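Local coordinates for protein sulfur oxygenase/reductase (PDB 6QPA) that probably catalyses the oxygen-dependent disproportionation of elemental sulfur at a mononuclear non-haem iron site, at residues I10-I15 and Q252-I257. Sequence-based numbering, arbitrary orientation.
Sequences INMAKI and QYLVHI
I10 and M12 meet L254 through methyl groups alone, and the Q252 carboxamide lies beside them. One face of this amide is covered by L254 of its own strand, with L254 CD2 standing almost directly over Q252 CD at 4.0 Å. On the same side, but well off the amide plane, M12 CE comes no nearer than 4.7 Å to Q252 OE1. Its polar atoms bond elsewhere: NE2 to D164, and OE1, weakly, to Q201. The imidazole of H256, on the same strand, is held by outside partners: ND1 bonds to the hydroxyl of Y79, whose ring meets it at about 55°, and NE2 to E258. L254 CD1 does the touching from strand 251-259. It lies 3.6 Å from M12 CE and 3.9 Å from I10 CD1, each met tip to tip, and the two partners subtend about 78° at this methyl. M12 reaches it because its chain is extended beyond CG, carrying CE 5.3 Å from its own CA. The CA atoms of I10 and L254 are 10.4 Å apart and no hydrogen bond links the segments, which rules out strand pairing. Instead, the antiparallel neighbours close into a ring of eight strands, in keeping with the dimeric alpha-beta barrel superfamily, and strands 110-125 and 193-204 separate these two along the shorter way round; the methyls therefore meet across the barrel interior. F119 and M199, from those intervening strands, each touch both I10 and L254, while F77 packs on I10 and M12. Backbone bonds of I10 with P117 and of M12 with W115 bracket E116, which binds the iron with H88 and H92; the I10 side chain lies about 9 Å from the metal.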
loop_
_atom_site.group_PDB
_atom_site.type_symbol
_atom_site.label_atom_id
_atom_site.label_comp_id
_atom_site.label_asym_id
_atom_site.label_seq_id
_atom_site.Cartn_x
_atom_site.Cartn_y
_atom_site.Cartn_z
ATOM N N ILE A 10 -22.423 22.068 50.427
ATOM C CA ILE A 10 -21.850 21.197 49.409
ATOM C C ILE A 10 -22.796 21.185 48.230
ATOM O O ILE A 10 -23.861 20.567 48.286
ATOM C CB ILE A 10 -21.588 19.776 49.919
ATOM C CG1 ILE A 10 -20.654 19.847 51.125
ATOM C CG2 ILE A 10 -20.981 18.948 48.781
ATOM C CD1 ILE A 10 -20.323 18.476 51.766
ATOM N N ASN A 11 -22.404 21.869 47.159
ATOM C CA ASN A 11 -23.150 21.838 45.913
ATOM C C ASN A 11 -22.797 20.541 45.191
ATOM O O ASN A 11 -21.657 20.358 44.752
ATOM C CB ASN A 11 -22.809 23.066 45.073
ATOM C CG ASN A 11 -23.768 23.267 43.946
ATOM O OD1 ASN A 11 -23.733 22.540 42.962
ATOM N ND2 ASN A 11 -24.649 24.256 44.084
ATOM N N MET A 12 -23.768 19.640 45.079
ATOM C CA MET A 12 -23.579 18.314 44.501
ATOM C C MET A 12 -24.246 18.279 43.138
ATOM O O MET A 12 -25.439 18.591 43.023
ATOM C CB MET A 12 -24.168 17.239 45.405
ATOM C CG MET A 12 -23.595 17.215 46.804
ATOM S SD MET A 12 -24.632 16.203 47.871
ATOM C CE MET A 12 -23.600 16.134 49.331
ATOM N N ALA A 13 -23.471 17.924 42.114
ATOM C CA ALA A 13 -23.964 17.774 40.755
ATOM C C ALA A 13 -23.280 16.581 40.108
ATOM O O ALA A 13 -22.227 16.129 40.555
ATOM C CB ALA A 13 -23.699 19.025 39.912
ATOM N N LYS A 14 -23.890 16.068 39.046
ATOM C CA LYS A 14 -23.267 15.062 38.192
ATOM C C LYS A 14 -23.207 15.629 36.784
ATOM O O LYS A 14 -24.224 16.080 36.249
ATOM C CB LYS A 14 -24.006 13.729 38.248
ATOM C CG LYS A 14 -23.877 13.046 39.612
ATOM C CD LYS A 14 -24.584 11.709 39.639
ATOM C CE LYS A 14 -24.338 10.981 40.954
ATOM N NZ LYS A 14 -22.870 10.695 41.145
ATOM N N ILE A 15 -22.005 15.661 36.214
ATOM C CA ILE A 15 -21.771 16.359 34.969
ATOM C C ILE A 15 -21.221 15.385 33.939
ATOM O O ILE A 15 -20.633 14.343 34.265
ATOM C CB ILE A 15 -20.822 17.557 35.162
ATOM C CG1 ILE A 15 -19.410 17.068 35.494
ATOM C CG2 ILE A 15 -21.351 18.458 36.304
ATOM C CD1 ILE A 15 -18.435 18.159 35.682
ATOM N N GLN A 252 -28.119 12.091 57.227
ATOM C CA GLN A 252 -26.952 11.812 56.404
ATOM C C GLN A 252 -25.704 12.368 57.060
ATOM O O GLN A 252 -25.679 13.530 57.477
ATOM C CB GLN A 252 -27.089 12.417 55.007
ATOM C CG GLN A 252 -25.829 12.234 54.179
ATOM C CD GLN A 252 -25.945 12.906 52.839
ATOM O OE1 GLN A 252 -26.166 14.107 52.770
ATOM N NE2 GLN A 252 -25.820 12.133 51.766
ATOM N N TYR A 253 -24.668 11.542 57.135
ATOM C CA TYR A 253 -23.330 11.993 57.487
ATOM C C TYR A 253 -22.399 11.740 56.318
ATOM O O TYR A 253 -22.416 10.646 55.739
ATOM C CB TYR A 253 -22.797 11.262 58.722
ATOM C CG TYR A 253 -23.430 11.675 60.044
ATOM C CD1 TYR A 253 -24.645 11.157 60.449
ATOM C CD2 TYR A 253 -22.775 12.555 60.902
ATOM C CE1 TYR A 253 -25.216 11.524 61.675
ATOM C CE2 TYR A 253 -23.330 12.929 62.134
ATOM C CZ TYR A 253 -24.549 12.413 62.511
ATOM O OH TYR A 253 -25.078 12.766 63.734
ATOM N N LEU A 254 -21.581 12.738 55.985
ATOM C CA LEU A 254 -20.504 12.584 55.016
ATOM C C LEU A 254 -19.187 12.534 55.765
ATOM O O LEU A 254 -18.851 13.473 56.495
ATOM C CB LEU A 254 -20.480 13.727 54.013
ATOM C CG LEU A 254 -21.746 13.777 53.181
ATOM C CD1 LEU A 254 -21.618 14.860 52.104
ATOM C CD2 LEU A 254 -21.956 12.407 52.563
ATOM N N VAL A 255 -18.440 11.452 55.576
ATOM C CA VAL A 255 -17.143 11.292 56.213
ATOM C C VAL A 255 -16.073 11.655 55.187
ATOM O O VAL A 255 -15.826 10.910 54.235
ATOM C CB VAL A 255 -16.969 9.872 56.764
ATOM C CG1 VAL A 255 -15.542 9.679 57.292
ATOM C CG2 VAL A 255 -18.015 9.615 57.867
ATOM N N HIS A 256 -15.417 12.792 55.401
ATOM C CA HIS A 256 -14.439 13.351 54.467
ATOM C C HIS A 256 -13.047 12.918 54.922
ATOM O O HIS A 256 -12.651 13.218 56.049
ATOM C CB HIS A 256 -14.600 14.873 54.447
ATOM C CG HIS A 256 -13.516 15.629 53.736
ATOM N ND1 HIS A 256 -13.778 16.462 52.670
ATOM C CD2 HIS A 256 -12.195 15.767 54.001
ATOM C CE1 HIS A 256 -12.660 17.043 52.278
ATOM N NE2 HIS A 256 -11.685 16.645 53.075
ATOM N N ILE A 257 -12.340 12.156 54.086
ATOM C CA ILE A 257 -11.003 11.671 54.433
ATOM C C ILE A 257 -10.031 12.014 53.314
ATOM O O ILE A 257 -10.269 11.679 52.147
ATOM C CB ILE A 257 -10.974 10.156 54.697
ATOM C CG1 ILE A 257 -12.170 9.732 55.564
ATOM C CG2 ILE A 257 -9.657 9.791 55.372
ATOM C CD1 ILE A 257 -12.293 8.244 55.729
#